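Local structure of surface glycoprotein (Trypanosoma brucei, 5KLH) at residues A[41-46]-A[53-58]; A[70-75]-A[88-93]; A[97-102]-A[144-149]. The protein is an insect-stage (procyclic) surface antigen of the trypanosome, its two-lobed ectodomain, the part described here, being a putative sensor. All blocks are in the same frame, centred on the assembly; numbering follows the deposited sequence.

Contact 1: A[41-46]-A[53-58]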
loop_
_atom_site.group_PDB
_atom_site.type_symbol
_atom_site.label_atom_id
_atom_site.label_comp_id
_atom_site.label_asym_id
_atom_site.label_seq_id
_atom_site.Cartn_x
_atom_site.Cartn_y
_atom_site.Cartn_z
ATOM N N ARG A 41 9.758 -9.472 14.003
ATOM C CA ARG A 41 10.948 -8.961 13.347
ATOM C C ARG A 41 11.197 -7.528 13.750
ATOM O O ARG A 41 10.286 -6.700 13.724
ATOM C CB ARG A 41 10.801 -9.024 11.821
ATOM C CG ARG A 41 10.650 -10.408 11.231
ATOM C CD ARG A 41 11.963 -11.119 11.152
ATOM N NE ARG A 41 11.855 -12.451 10.557
ATOM C CZ ARG A 41 12.837 -13.346 10.613
ATOM N NH1 ARG A 41 13.959 -13.032 11.241
ATOM N NH2 ARG A 41 12.704 -14.544 10.061
ATOM N N ARG A 42 12.437 -7.223 14.102
ATOM C CA ARG A 42 12.817 -5.851 14.388
ATOM C C ARG A 42 13.732 -5.340 13.278
ATOM O O ARG A 42 14.841 -5.847 13.096
ATOM C CB ARG A 42 13.490 -5.768 15.761
ATOM C CG ARG A 42 12.557 -6.151 16.915
ATOM C CD ARG A 42 13.302 -6.694 18.139
ATOM N NE ARG A 42 13.413 -8.155 18.135
ATOM C CZ ARG A 42 14.555 -8.831 18.020
ATOM N NH1 ARG A 42 14.546 -10.158 18.025
ATOM N NH2 ARG A 42 15.707 -8.188 17.905
ATOM N N GLN A 43 13.252 -4.354 12.520
ATOM C CA GLN A 43 14.007 -3.795 11.404
ATOM C C GLN A 43 14.390 -2.357 11.737
ATOM O O GLN A 43 13.871 -1.757 12.693
ATOM C CB GLN A 43 13.196 -3.850 10.096
ATOM C CG GLN A 43 11.906 -2.976 10.097
ATOM C CD GLN A 43 11.105 -3.045 8.787
ATOM O OE1 GLN A 43 11.576 -3.613 7.795
ATOM N NE2 GLN A 43 9.882 -2.460 8.782
ATOM N N SER A 44 15.310 -1.810 10.958
ATOM C CA SER A 44 15.695 -0.419 11.120
ATOM C C SER A 44 15.502 0.293 9.810
ATOM O O SER A 44 15.940 -0.189 8.763
ATOM C CB SER A 44 17.158 -0.301 11.592
ATOM O OG SER A 44 17.287 -0.752 12.928
ATOM N N LEU A 45 14.824 1.431 9.868
ATOM C CA LEU A 45 14.682 2.295 8.715
ATOM C C LEU A 45 15.835 3.274 8.739
ATOM O O LEU A 45 16.299 3.657 9.806
ATOM C CB LEU A 45 13.346 3.035 8.756
ATOM C CG LEU A 45 12.139 2.169 9.090
ATOM C CD1 LEU A 45 10.907 3.036 9.215
ATOM C CD2 LEU A 45 11.937 1.084 8.025
ATOM N N SER A 46 16.316 3.667 7.575
ATOM C CA SER A 46 17.315 4.719 7.527
ATOM C C SER A 46 16.667 5.932 6.909
ATOM O O SER A 46 16.305 5.893 5.739
ATOM C CB SER A 46 18.549 4.313 6.706
ATOM O OG SER A 46 19.119 3.094 7.143
ATOM N N ILE A 53 15.892 4.205 12.481
ATOM C CA ILE A 53 14.592 4.297 13.151
ATOM C C ILE A 53 14.011 2.902 13.331
ATOM O O ILE A 53 13.925 2.164 12.357
ATOM C CB ILE A 53 13.595 5.140 12.324
ATOM C CG1 ILE A 53 14.209 6.482 11.896
ATOM C CG2 ILE A 53 12.276 5.319 13.071
ATOM C CD1 ILE A 53 14.507 7.406 13.031
ATOM N N PRO A 54 13.634 2.532 14.562
ATOM C CA PRO A 54 13.102 1.180 14.788
ATOM C C PRO A 54 11.731 0.969 14.162
ATOM O O PRO A 54 10.929 1.896 14.051
ATOM C CB PRO A 54 13.006 1.080 16.313
ATOM C CG PRO A 54 12.859 2.474 16.766
ATOM C CD PRO A 54 13.644 3.329 15.798
ATOM N N SER A 55 11.472 -0.275 13.777
ATOM C CA SER A 55 10.194 -0.669 13.196
ATOM C C SER A 55 10.042 -2.129 13.562
ATOM O O SER A 55 11.021 -2.876 13.523
ATOM C CB SER A 55 10.180 -0.452 11.676
ATOM O OG SER A 55 9.049 -1.058 11.055
ATOM N N VAL A 56 8.835 -2.534 13.943
ATOM C CA VAL A 56 8.631 -3.884 14.434
ATOM C C VAL A 56 7.366 -4.458 13.814
ATOM O O VAL A 56 6.320 -3.810 13.827
ATOM C CB VAL A 56 8.509 -3.923 15.974
ATOM C CG1 VAL A 56 8.270 -5.350 16.436
ATOM C CG2 VAL A 56 9.763 -3.368 16.622
ATOM N N TYR A 57 7.462 -5.653 13.241
ATOM C CA TYR A 57 6.285 -6.308 12.685
ATOM C C TYR A 57 6.354 -7.800 12.991
ATOM O O TYR A 57 7.397 -8.313 13.382
ATOM C CB TYR A 57 6.185 -6.055 11.175
ATOM C CG TYR A 57 7.394 -6.492 10.378
ATOM C CD1 TYR A 57 8.466 -5.633 10.189
ATOM C CD2 TYR A 57 7.448 -7.751 9.793
ATOM C CE1 TYR A 57 9.577 -6.028 9.460
ATOM C CE2 TYR A 57 8.546 -8.149 9.062
ATOM C CZ TYR A 57 9.606 -7.281 8.901
ATOM O OH TYR A 57 10.698 -7.674 8.172
ATOM N N THR A 58 5.248 -8.504 12.836
ATOM C CA THR A 58 5.313 -9.956 12.902
ATOM C C THR A 58 4.952 -10.517 11.524
ATOM O O THR A 58 4.149 -9.920 10.792
ATOM C CB THR A 58 4.416 -10.507 14.018
ATOM O OG1 THR A 58 4.721 -11.882 14.238
ATOM C CG2 THR A 58 2.933 -10.369 13.671
HETATM O O HOH W 1 10.605 -5.546 5.946
#

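Contact 2: A[70-75]-A[88-93]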
loop_
_atom_site.group_PDB
_atom_site.type_symbol
_atom_site.label_atom_id
_atom_site.label_comp_id
_atom_site.label_asym_id
_atom_site.label_seq_id
_atom_site.Cartn_x
_atom_site.Cartn_y
_atom_site.Cartn_z
ATOM N N GLY A 70 -10.957 -19.566 -4.314
ATOM C CA GLY A 70 -11.162 -19.054 -5.653
ATOM C C GLY A 70 -9.925 -18.320 -6.130
ATOM O O GLY A 70 -8.875 -18.926 -6.333
ATOM N N SER A 71 -10.042 -17.010 -6.292
ATOM C CA SER A 71 -8.930 -16.218 -6.808
ATOM C C SER A 71 -8.182 -15.499 -5.682
ATOM O O SER A 71 -7.223 -14.760 -5.938
ATOM C CB SER A 71 -9.444 -15.196 -7.822
ATOM O OG SER A 71 -10.270 -14.227 -7.188
ATOM N N GLN A 72 -8.635 -15.720 -4.448
ATOM C CA GLN A 72 -8.137 -14.989 -3.285
ATOM C C GLN A 72 -7.228 -15.829 -2.414
ATOM O O GLN A 72 -7.487 -17.012 -2.180
ATOM C CB GLN A 72 -9.306 -14.484 -2.428
ATOM C CG GLN A 72 -10.326 -13.693 -3.204
ATOM C CD GLN A 72 -9.930 -12.248 -3.414
ATOM O OE1 GLN A 72 -9.505 -11.556 -2.482
ATOM N NE2 GLN A 72 -10.100 -11.769 -4.638
ATOM N N LEU A 73 -6.161 -15.209 -1.923
ATOM C CA LEU A 73 -5.401 -15.780 -0.831
ATOM C C LEU A 73 -6.179 -15.489 0.445
ATOM O O LEU A 73 -6.694 -14.380 0.610
ATOM C CB LEU A 73 -4.003 -15.165 -0.753
ATOM C CG LEU A 73 -3.064 -15.617 0.367
ATOM C CD1 LEU A 73 -2.434 -16.967 0.031
ATOM C CD2 LEU A 73 -1.992 -14.569 0.564
ATOM N N VAL A 74 -6.284 -16.489 1.315
ATOM C CA VAL A 74 -6.996 -16.358 2.573
ATOM C C VAL A 74 -6.001 -16.360 3.712
ATOM O O VAL A 74 -5.372 -17.386 3.996
ATOM C CB VAL A 74 -8.016 -17.504 2.765
ATOM C CG1 VAL A 74 -8.758 -17.333 4.079
ATOM C CG2 VAL A 74 -8.998 -17.532 1.600
ATOM N N VAL A 75 -5.862 -15.218 4.376
ATOM C CA VAL A 75 -4.895 -15.086 5.457
ATOM C C VAL A 75 -5.644 -14.972 6.777
ATOM O O VAL A 75 -6.318 -13.980 7.033
ATOM C CB VAL A 75 -3.983 -13.864 5.246
ATOM C CG1 VAL A 75 -2.956 -13.763 6.358
ATOM C CG2 VAL A 75 -3.290 -13.970 3.894
ATOM N N ARG A 88 -8.789 -11.570 2.951
ATOM C CA ARG A 88 -8.718 -12.128 1.608
ATOM C C ARG A 88 -8.156 -11.088 0.655
ATOM O O ARG A 88 -8.598 -9.948 0.661
ATOM C CB ARG A 88 -10.101 -12.580 1.146
ATOM C CG ARG A 88 -10.505 -13.920 1.707
ATOM C CD ARG A 88 -11.945 -14.259 1.343
ATOM N NE ARG A 88 -12.212 -15.675 1.585
ATOM C CZ ARG A 88 -12.401 -16.196 2.788
ATOM N NH1 ARG A 88 -12.360 -15.420 3.855
ATOM N NH2 ARG A 88 -12.642 -17.496 2.923
ATOM N N SER A 89 -7.166 -11.468 -0.149
ATOM C CA SER A 89 -6.536 -10.531 -1.068
ATOM C C SER A 89 -6.357 -11.270 -2.376
ATOM O O SER A 89 -6.000 -12.447 -2.357
ATOM C CB SER A 89 -5.186 -10.044 -0.524
ATOM O OG SER A 89 -4.709 -8.917 -1.246
ATOM N N PRO A 90 -6.583 -10.594 -3.513
ATOM C CA PRO A 90 -6.494 -11.314 -4.785
ATOM C C PRO A 90 -5.067 -11.746 -5.103
ATOM O O PRO A 90 -4.155 -10.933 -4.980
ATOM C CB PRO A 90 -7.002 -10.293 -5.814
ATOM C CG PRO A 90 -6.825 -8.977 -5.168
ATOM C CD PRO A 90 -7.019 -9.199 -3.693
ATOM N N LEU A 91 -4.893 -13.006 -5.503
ATOM C CA LEU A 91 -3.577 -13.510 -5.930
ATOM C C LEU A 91 -3.058 -12.772 -7.147
ATOM O O LEU A 91 -1.848 -12.589 -7.315
ATOM C CB LEU A 91 -3.657 -14.993 -6.236
ATOM C CG LEU A 91 -3.931 -15.866 -5.017
ATOM C CD1 LEU A 91 -4.333 -17.256 -5.463
ATOM C CD2 LEU A 91 -2.702 -15.915 -4.135
ATOM N N HIS A 92 -3.990 -12.351 -7.992
ATOM C CA HIS A 92 -3.661 -11.636 -9.211
ATOM C C HIS A 92 -4.603 -10.470 -9.368
ATOM O O HIS A 92 -5.803 -10.607 -9.158
ATOM C CB HIS A 92 -3.758 -12.560 -10.429
ATOM C CG HIS A 92 -3.915 -11.825 -11.721
ATOM N ND1 HIS A 92 -5.085 -11.843 -12.452
ATOM C CD2 HIS A 92 -3.055 -11.025 -12.398
ATOM C CE1 HIS A 92 -4.937 -11.088 -13.529
ATOM N NE2 HIS A 92 -3.713 -10.590 -13.525
ATOM N N ALA A 93 -4.076 -9.317 -9.750
ATOM C CA ALA A 93 -4.931 -8.186 -10.048
ATOM C C ALA A 93 -4.579 -7.603 -11.399
ATOM O O ALA A 93 -3.425 -7.649 -11.841
ATOM C CB ALA A 93 -4.824 -7.117 -8.956
HETATM O O HOH W 2 -6.627 -13.564 -8.360
#

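Contact 3: A[97-102]-A[144-149]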
loop_
_atom_site.group_PDB
_atom_site.type_symbol
_atom_site.label_atom_id
_atom_site.label_comp_id
_atom_site.label_asym_id
_atom_site.label_seq_id
_atom_site.Cartn_x
_atom_site.Cartn_y
_atom_site.Cartn_z
ATOM N N ARG A 97 -4.723 1.961 -14.913
ATOM C CA ARG A 97 -4.463 3.375 -14.657
ATOM C C ARG A 97 -5.088 4.203 -15.769
ATOM O O ARG A 97 -4.681 4.113 -16.935
ATOM C CB ARG A 97 -2.962 3.651 -14.518
ATOM C CG ARG A 97 -2.346 3.025 -13.254
ATOM C CD ARG A 97 -3.250 3.232 -12.016
ATOM N NE ARG A 97 -2.890 2.365 -10.890
ATOM C CZ ARG A 97 -3.285 2.555 -9.630
ATOM N NH1 ARG A 97 -4.051 3.592 -9.307
ATOM N NH2 ARG A 97 -2.904 1.706 -8.683
ATOM N N TRP A 98 -6.100 4.990 -15.399
ATOM C CA TRP A 98 -6.920 5.718 -16.356
ATOM C C TRP A 98 -6.410 7.124 -16.626
ATOM O O TRP A 98 -5.919 7.793 -15.723
ATOM C CB TRP A 98 -8.360 5.809 -15.851
ATOM C CG TRP A 98 -9.152 4.565 -16.031
ATOM C CD1 TRP A 98 -9.093 3.434 -15.270
ATOM C CD2 TRP A 98 -10.145 4.331 -17.029
ATOM N NE1 TRP A 98 -9.982 2.499 -15.746
ATOM C CE2 TRP A 98 -10.644 3.027 -16.823
ATOM C CE3 TRP A 98 -10.657 5.090 -18.084
ATOM C CZ2 TRP A 98 -11.637 2.473 -17.630
ATOM C CZ3 TRP A 98 -11.639 4.537 -18.886
ATOM C CH2 TRP A 98 -12.116 3.240 -18.657
ATOM N N PHE A 99 -6.556 7.564 -17.869
ATOM C CA PHE A 99 -6.343 8.963 -18.218
ATOM C C PHE A 99 -7.687 9.671 -18.247
ATOM O O PHE A 99 -8.574 9.311 -19.026
ATOM C CB PHE A 99 -5.637 9.100 -19.573
ATOM C CG PHE A 99 -5.297 10.524 -19.930
ATOM C CD1 PHE A 99 -6.227 11.337 -20.561
ATOM C CD2 PHE A 99 -4.051 11.040 -19.622
ATOM C CE1 PHE A 99 -5.918 12.651 -20.877
ATOM C CE2 PHE A 99 -3.732 12.347 -19.935
ATOM C CZ PHE A 99 -4.676 13.151 -20.572
ATOM N N SER A 100 -7.842 10.663 -17.372
ATOM C CA SER A 100 -9.039 11.495 -17.330
ATOM C C SER A 100 -8.651 12.882 -17.811
ATOM O O SER A 100 -7.658 13.444 -17.342
ATOM C CB SER A 100 -9.614 11.569 -15.916
ATOM O OG SER A 100 -9.816 10.272 -15.377
ATOM N N CYS A 101 -9.407 13.427 -18.756
ATOM C CA CYS A 101 -9.070 14.751 -19.265
ATOM C C CYS A 101 -9.519 15.790 -18.253
ATOM O O CYS A 101 -10.711 15.922 -17.976
ATOM C CB CYS A 101 -9.716 15.005 -20.626
ATOM S SG CYS A 101 -9.349 16.639 -21.308
ATOM N N SER A 102 -8.550 16.513 -17.705
ATOM C CA SER A 102 -8.809 17.565 -16.728
ATOM C C SER A 102 -8.272 18.881 -17.261
ATOM O O SER A 102 -7.493 18.881 -18.207
ATOM C CB SER A 102 -8.147 17.228 -15.405
ATOM O OG SER A 102 -6.745 17.240 -15.570
ATOM N N GLU A 144 -13.730 13.757 -19.873
ATOM C CA GLU A 144 -13.845 12.384 -20.361
ATOM C C GLU A 144 -12.789 11.448 -19.782
ATOM O O GLU A 144 -11.659 11.851 -19.507
ATOM C CB GLU A 144 -13.760 12.339 -21.896
ATOM C CG GLU A 144 -14.906 13.014 -22.608
ATOM C CD GLU A 144 -15.062 12.524 -24.031
ATOM O OE1 GLU A 144 -14.313 12.985 -24.910
ATOM O OE2 GLU A 144 -15.936 11.666 -24.269
ATOM N N LYS A 145 -13.176 10.190 -19.598
ATOM C CA LYS A 145 -12.218 9.125 -19.331
ATOM C C LYS A 145 -11.761 8.605 -20.680
ATOM O O LYS A 145 -12.527 7.932 -21.372
ATOM C CB LYS A 145 -12.843 7.999 -18.504
ATOM C CG LYS A 145 -13.563 8.476 -17.252
ATOM C CD LYS A 145 -12.586 9.117 -16.292
ATOM C CE LYS A 145 -13.279 9.700 -15.062
ATOM N NZ LYS A 145 -12.292 10.360 -14.141
ATOM N N CYS A 146 -10.530 8.923 -21.060
ATOM C CA CYS A 146 -10.113 8.725 -22.447
ATOM C C CYS A 146 -9.562 7.342 -22.734
ATOM O O CYS A 146 -9.653 6.852 -23.862
ATOM C CB CYS A 146 -9.081 9.786 -22.822
ATOM S SG CYS A 146 -9.712 11.437 -22.485
ATOM N N GLY A 147 -8.998 6.706 -21.720
ATOM C CA GLY A 147 -8.461 5.370 -21.891
ATOM C C GLY A 147 -7.725 4.926 -20.652
ATOM O O GLY A 147 -7.677 5.665 -19.666
ATOM N N TYR A 148 -7.163 3.721 -20.680
ATOM C CA TYR A 148 -6.437 3.243 -19.516
ATOM C C TYR A 148 -5.324 2.288 -19.868
ATOM O O TYR A 148 -5.422 1.502 -20.815
ATOM C CB TYR A 148 -7.388 2.582 -18.505
ATOM C CG TYR A 148 -8.044 1.282 -18.933
ATOM C CD1 TYR A 148 -7.449 0.052 -18.660
ATOM C CD2 TYR A 148 -9.284 1.284 -19.549
ATOM C CE1 TYR A 148 -8.068 -1.138 -19.020
ATOM C CE2 TYR A 148 -9.912 0.097 -19.907
ATOM C CZ TYR A 148 -9.295 -1.107 -19.643
ATOM O OH TYR A 148 -9.907 -2.289 -20.004
ATOM N N CYS A 149 -4.252 2.388 -19.095
ATOM C CA CYS A 149 -3.128 1.487 -19.211
ATOM C C CYS A 149 -3.335 0.306 -18.283
ATOM O O CYS A 149 -3.720 0.476 -17.117
ATOM C CB CYS A 149 -1.823 2.193 -18.874
ATOM S SG CYS A 149 -0.390 1.166 -19.187
#

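Contact 1: A[41-46]-A[53-58]
S55 OG is held by two hydrogen bonds: Q43 NE2 donates to it across the contact, and D207 OD2 shares a further hydrogen bond with it. The two strands belong to the antiparallel beta hairpin of strands 36-47 and 51-63. The NE2 to OG bond of Q43 and S55 is 2.8 Å long and nearly straight at 174°, and OG lies in the plane of the amide. Q43 CG sits between its own backbone N and carbonyl carbon (chi1 64°), and from there it packs on S55 CB at 3.4 Å. The chain then runs on extended and crosses the side chain of Y57 at about a right angle. Q43 CD comes to 3.4 Å from Y57 CE1, near the plane of the ring. One water joins the two polar ends. It donates to Q43 OE1 and is hydrogen-bonded to Y57 OH, which helps to fix the rotation of the amide. A face of the Y57 ring takes a CH-pi contact from R41 CB, 3.8 Å from the ring centroid. The guanidinium of R41 leads away to a salt bridge with E59. R41, Q43 and L45 pair with Y57, S55 and I53 through backbone hydrogen bonds. F209 of helix 208-215 packs on Q43, L45 and S55. At the far end of this face, L45 CB meets I53 CB at 4.2 Å.

Contact 2: A[70-75]-A[88-93]
Q72 bends at chi2 (-82°), which brings its CD to the backbone at P90, while R88 runs extended beside V74, with CD and then NE anti (chi2 174°, chi3 165°). The Q72 amide lies against the backbone of the opposite strand. Its OE1 is 3.2 Å from P90 N, a nitrogen with no hydrogen to give, and its NE2 rests 3.6 Å from P90 CB. The contact between Q72 and P90 is thus packing of an amide against a proline. R88 and V74 lie side by side and point the same way. V74 CG2 sits over one face of the guanidinium, offset toward its rim, 3.7 Å from R88 NE. The charged group also has a salt bridge with D69, which helps to hold it over the valine. This is an antiparallel beta hairpin, with L73 and S89 as a hydrogen-bonded pair bound in both directions. Beyond it, S71 O accepts from L91 N at 2.9 Å and from a water that in turn accepts from H92 N. The strand 85-100 is interrupted at L91, whose CD2 packs on L73 CB at 3.7 Å. Around the hairpin, L91 also touches T68 and V64. L73 reaches V198 of strand 197-204, and S89 packs on L155 and L158 of strand 145-164, the other neighbour of strand 85-100.

Contact 3: A[97-102]-A[144-149]
W98 carries Y148 over one face of its indole: Y148 CB stands 3.5 Å from the centroid of the five-membered ring, almost on the ring normal, in a CH-pi contact. The two side chains lie side by side and point the same way. The Y148 ring then passes obliquely by the six-membered ring, with planes at 32° and Y148 CD2 only 3.3 Å from W98 CZ2. K145 CB approaches the same indole obliquely, 3.7 Å from W98 CE3. W98 NE1 is held by E96. On the other face of the sheet, C146 SG meets the F99 ring at its edge, in the ring plane, a sulfur-aromatic contact with SG 5.2 Å from the centroid. H119 of helix 116-128 also meets the F99 ring. The strands 85-100 and 145-164 are antiparallel neighbours, paired by backbone bonds such as R97 N to C149 O. A beta bulge sets C146 and G147 opposite F99: F99 O accepts from C146 N, whereas F99 N donates to G147 O. G147 N is buried here without a partner. C101, C146 and C149 are linked by disulfides to C115, C140 and C126, which tie this end of the sheet to the helix and loops between the two segments. K145 bends at chi2 (-64°), which brings its CD to 3.1 Å from S100 OG; its NZ donates to the same S100 OG at 2.8 Å.

From the N terminus, contact 1 comes first and closes the short turn between strands 36-47 and 51-63. Contact 2 closes the next hairpin, 72-79 with 85-100. Contact 3 starts a few residues further on and spans the longest loop, 41 residues that include helix 116-128. The three follow in series; none nests in or crosses another. Contacts 2 and 3 share strand 85-100, which pairs first with 72-79 and later with 145-164. All three reach the same sheet. Contacts 1 and 3 lie on opposite sides of the chain's centre, with centres 39 Å apart, which is consistent with the bilobed architecture, the long strands 85-100 and 145-164 running between.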